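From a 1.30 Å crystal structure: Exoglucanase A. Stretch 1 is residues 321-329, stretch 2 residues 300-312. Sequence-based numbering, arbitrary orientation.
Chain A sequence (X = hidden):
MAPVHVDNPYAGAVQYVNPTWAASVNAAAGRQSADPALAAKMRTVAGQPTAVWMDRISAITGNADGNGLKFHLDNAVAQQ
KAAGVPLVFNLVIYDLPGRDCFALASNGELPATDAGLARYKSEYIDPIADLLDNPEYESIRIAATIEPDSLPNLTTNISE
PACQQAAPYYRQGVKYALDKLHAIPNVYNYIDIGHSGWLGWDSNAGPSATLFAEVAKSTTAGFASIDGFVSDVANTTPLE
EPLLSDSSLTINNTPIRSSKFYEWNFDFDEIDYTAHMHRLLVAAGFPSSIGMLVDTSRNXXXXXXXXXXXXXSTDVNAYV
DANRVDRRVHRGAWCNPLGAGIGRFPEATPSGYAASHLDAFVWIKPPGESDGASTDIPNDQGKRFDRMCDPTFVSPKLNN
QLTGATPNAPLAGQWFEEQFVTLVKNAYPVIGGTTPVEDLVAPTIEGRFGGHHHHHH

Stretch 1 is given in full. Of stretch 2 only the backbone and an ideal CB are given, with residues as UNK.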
# COMPACT_ATOMS: atom_id res chain seq x y z
N ASP A 321 24.03 2.91 7.16
CA ASP A 321 23.25 2.52 8.33
C ASP A 321 23.02 3.69 9.29
O ASP A 321 22.00 3.72 9.98
CB ASP A 321 23.91 1.33 9.03
CG ASP A 321 23.82 0.05 8.22
OD1 ASP A 321 23.02 0.00 7.25
OD2 ASP A 321 24.54 -0.92 8.55
N ALA A 322 23.94 4.65 9.33
CA ALA A 322 23.74 5.81 10.19
C ALA A 322 22.81 6.84 9.56
O ALA A 322 22.18 7.62 10.28
CB ALA A 322 25.08 6.47 10.52
N ASN A 323 22.72 6.86 8.23
CA ASN A 323 22.06 7.96 7.53
C ASN A 323 20.73 7.60 6.89
O ASN A 323 20.01 8.51 6.48
CB ASN A 323 23.01 8.57 6.49
CG ASN A 323 24.18 9.29 7.13
OD1 ASN A 323 23.99 10.08 8.05
ND2 ASN A 323 25.39 9.00 6.67
N ARG A 324 20.38 6.32 6.79
CA ARG A 324 19.10 5.93 6.23
C ARG A 324 17.98 6.16 7.24
O ARG A 324 18.14 5.90 8.43
CB ARG A 324 19.11 4.47 5.80
CG ARG A 324 19.40 3.42 6.89
CD ARG A 324 19.46 2.06 6.22
NE ARG A 324 20.14 0.98 6.94
CZ ARG A 324 19.53 0.06 7.68
NH1 ARG A 324 18.23 0.14 7.91
NH2 ARG A 324 20.24 -0.92 8.22
N VAL A 325 16.84 6.66 6.75
CA VAL A 325 15.68 6.79 7.62
C VAL A 325 14.94 5.47 7.73
O VAL A 325 14.34 5.18 8.77
CB VAL A 325 14.76 7.97 7.25
CG1 VAL A 325 15.55 9.28 7.22
CG2 VAL A 325 14.04 7.73 5.93
N ASP A 326 14.94 4.65 6.68
CA ASP A 326 14.36 3.31 6.78
C ASP A 326 15.20 2.51 7.76
O ASP A 326 16.37 2.23 7.48
CB ASP A 326 14.38 2.66 5.40
CG ASP A 326 13.60 1.35 5.34
OD1 ASP A 326 13.47 0.66 6.38
OD2 ASP A 326 13.12 1.01 4.24
N ARG A 327 14.63 2.17 8.91
CA ARG A 327 15.36 1.49 9.97
C ARG A 327 15.17 -0.02 9.97
O ARG A 327 15.56 -0.68 10.93
CB ARG A 327 15.00 2.07 11.35
CG ARG A 327 15.14 3.59 11.50
CD ARG A 327 16.50 4.10 11.05
NE ARG A 327 17.60 3.45 11.75
CZ ARG A 327 18.88 3.57 11.42
NH1 ARG A 327 19.80 2.91 12.11
NH2 ARG A 327 19.25 4.33 10.40
N ARG A 328 14.58 -0.58 8.92
CA ARG A 328 14.37 -2.02 8.87
C ARG A 328 15.70 -2.77 8.83
O ARG A 328 16.75 -2.23 8.47
CB ARG A 328 13.57 -2.39 7.64
CG ARG A 328 12.10 -2.06 7.76
CD ARG A 328 11.35 -2.52 6.54
NE ARG A 328 11.63 -1.65 5.40
CZ ARG A 328 11.00 -1.73 4.23
NH1 ARG A 328 10.11 -2.68 4.02
NH2 ARG A 328 11.30 -0.87 3.27
N VAL A 329 15.63 -4.04 9.21
CA VAL A 329 16.78 -4.93 9.07
C VAL A 329 17.16 -5.08 7.60
O VAL A 329 18.35 -5.17 7.25
CB VAL A 329 16.48 -6.29 9.73
CG1 VAL A 329 17.70 -7.20 9.69
CG2 VAL A 329 16.01 -6.11 11.18
N UNK A 300 6.80 6.90 6.98
CA UNK A 300 7.39 8.15 7.46
C UNK A 300 8.76 7.99 8.12
O UNK A 300 9.62 8.86 7.98
CB UNK A 300 6.43 8.81 8.46
N UNK A 301 8.96 6.90 8.86
CA UNK A 301 10.23 6.66 9.57
C UNK A 301 10.68 7.88 10.38
O UNK A 301 11.80 8.37 10.25
CB UNK A 301 11.32 6.28 8.57
N UNK A 302 9.78 8.36 11.24
CA UNK A 302 10.06 9.47 12.12
C UNK A 302 10.35 9.03 13.54
O UNK A 302 10.78 7.90 13.81
CB UNK A 302 8.88 10.45 12.11
N UNK A 303 10.13 9.95 14.47
CA UNK A 303 10.44 9.70 15.86
C UNK A 303 11.90 9.91 16.16
O UNK A 303 12.69 10.35 15.31
CB UNK A 303 10.03 8.28 16.25
N UNK A 304 12.30 9.60 17.40
CA UNK A 304 13.67 9.93 17.84
C UNK A 304 14.76 9.16 17.11
O UNK A 304 15.92 9.60 17.12
CB UNK A 304 13.80 9.67 19.34
N UNK A 305 14.45 8.03 16.48
CA UNK A 305 15.48 7.27 15.78
C UNK A 305 15.77 7.79 14.38
O UNK A 305 16.69 7.28 13.73
CB UNK A 305 15.07 5.80 15.70
N UNK A 306 15.03 8.77 13.90
CA UNK A 306 15.27 9.29 12.56
C UNK A 306 16.53 10.14 12.55
O UNK A 306 16.62 11.10 13.33
CB UNK A 306 14.07 10.10 12.07
N UNK A 307 17.53 9.83 11.72
CA UNK A 307 18.71 10.68 11.67
C UNK A 307 18.34 12.05 11.11
O UNK A 307 17.48 12.16 10.23
CB UNK A 307 19.81 10.03 10.83
N UNK A 308 18.95 13.09 11.67
CA UNK A 308 18.63 14.46 11.32
C UNK A 308 19.74 15.17 10.56
O UNK A 308 19.49 16.25 10.02
CB UNK A 308 18.30 15.25 12.59
N UNK A 309 20.94 14.62 10.53
CA UNK A 309 22.03 15.19 9.76
C UNK A 309 22.98 14.07 9.38
O UNK A 309 22.94 12.98 9.95
CB UNK A 309 22.75 16.29 10.54
N UNK A 310 23.83 14.34 8.39
CA UNK A 310 24.73 13.31 7.88
C UNK A 310 25.79 12.99 8.92
O UNK A 310 26.49 13.88 9.42
CB UNK A 310 25.38 13.76 6.57
N UNK A 311 25.89 11.71 9.27
CA UNK A 311 26.98 11.21 10.10
C UNK A 311 28.10 10.79 9.16
O UNK A 311 27.89 9.96 8.27
CB UNK A 311 26.53 10.05 10.99
N UNK A 312 29.28 11.38 9.34
CA UNK A 312 30.39 11.11 8.45
C UNK A 312 30.94 9.71 8.70
O UNK A 312 31.02 9.26 9.85
CB UNK A 312 31.49 12.16 8.63

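Position 300 points away and finds nothing of stretch 1 within 5.5 Å; it is Gly300.

Position 301 points toward stretch 1, and its ideal CB already lies 3.2 Å from Val325 O, a tight fit. Phi/psi of 50/53 is left-handed, common for glycine or asparagine. Beyond the CB, the backbone from Asp326 to Arg327 offers a broad surface, which suits a large flat or apolar side chain. The residue is Trp301. Its indole lies against that backbone: Asp326 CA sits 3.7 Å from the centroid of the five-membered ring, 2° off the normal, a CH-pi contact, and Arg327 N packs over a face, 3.6 Å from Trp301 CE3. Water 1 donates to both Trp301 O and Val325 O, tying the backbones together.

Position 302 points away; it is Gly302. At 303, phi/psi of 82/-175 would jam a CB against the preceding carbonyl, so glycine is called for: Gly303 opens a type I turn. Position 304, second in that turn with phi -66, welcomes proline and is Pro304.

Position 305 points toward stretch 1, but its ideal CB stays 4.7 Å from Arg327 CG; small or polar residues would do, and Asn305 fills it loosely, its closest approach being the backbone, Asn305 O to Arg327 CD 4.2 Å.

Position 306 sets off sideways, its ideal CB 5.1 Å from Val325 CG1, so a long side chain could profit from the valine. Arg306 lays its guanidinium face over that methyl, Val325 CG1 to Arg306 CZ 3.7 Å, while Arg306 NH1 donates to Trp301 O at 3.0 Å.

Position 307 points toward the end of the helix, its ideal CB 3.4 Å from Ala322 O. With phi -66 and little room, a compact apolar residue or proline suits. Pro307 packs its ring there, with CG 3.5 Å from Arg324 O and CD 4.1 Å from Val325 CG1.

Positions 308 and 309 point away and are free to be polar: Thr308 and Ser309.

Position 310 runs sideways past Asn323 and tolerates many side chains; it is Ile310.

Position 311 points toward Ala322, where a small or beta-branched residue fits. Its backbone is read by Asn323: Thr311 N donates to Asn323 OD1 (2.8 Å), and Asn323 ND2 to Thr311 O (3.1 Å). Thr311 CB meets Ala322 CB at 3.8 Å, and OG1 lies 2.6 Å from water 2.

Position 312 points away and is Ala312.

Stretch 2 (300-312) GWGGPNRPTSITA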
# COMPACT_ATOMS: atom_id res chain seq x y z
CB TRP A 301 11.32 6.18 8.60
CG TRP A 301 11.02 4.81 8.10
CD1 TRP A 301 10.60 4.46 6.84
CD2 TRP A 301 11.08 3.59 8.85
NE1 TRP A 301 10.41 3.10 6.77
CE2 TRP A 301 10.69 2.55 7.99
CE3 TRP A 301 11.42 3.29 10.18
CZ2 TRP A 301 10.64 1.21 8.41
CZ3 TRP A 301 11.37 1.96 10.59
CH2 TRP A 301 10.98 0.95 9.71
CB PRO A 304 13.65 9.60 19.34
CG PRO A 304 12.52 8.65 19.51
CD PRO A 304 11.49 9.04 18.48
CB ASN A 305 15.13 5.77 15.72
CG ASN A 305 15.16 5.11 17.09
OD1 ASN A 305 15.39 5.77 18.10
ND2 ASN A 305 14.92 3.81 17.13
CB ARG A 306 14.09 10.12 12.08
CG ARG A 306 14.25 10.67 10.67
CD ARG A 306 13.13 11.63 10.31
NE ARG A 306 13.20 12.11 8.93
CZ ARG A 306 12.62 11.50 7.90
NH1 ARG A 306 11.96 10.36 8.07
NH2 ARG A 306 12.73 12.03 6.68
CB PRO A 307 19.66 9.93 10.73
CG PRO A 307 18.78 9.06 9.91
CD PRO A 307 17.60 8.71 10.77
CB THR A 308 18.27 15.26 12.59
OG1 THR A 308 19.25 15.00 13.61
CG2 THR A 308 16.89 14.87 13.09
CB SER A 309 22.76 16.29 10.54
OG SER A 309 23.35 15.75 11.71
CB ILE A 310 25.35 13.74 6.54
CG1 ILE A 310 24.32 13.66 5.42
CG2 ILE A 310 26.55 12.87 6.21
CD1 ILE A 310 24.83 14.18 4.08
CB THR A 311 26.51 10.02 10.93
OG1 THR A 311 25.53 10.45 11.88
CG2 THR A 311 27.68 9.39 11.66
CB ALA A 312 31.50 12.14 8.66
O HOH W 1 14.14 6.97 10.77
O HOH W 2 23.06 10.47 10.93
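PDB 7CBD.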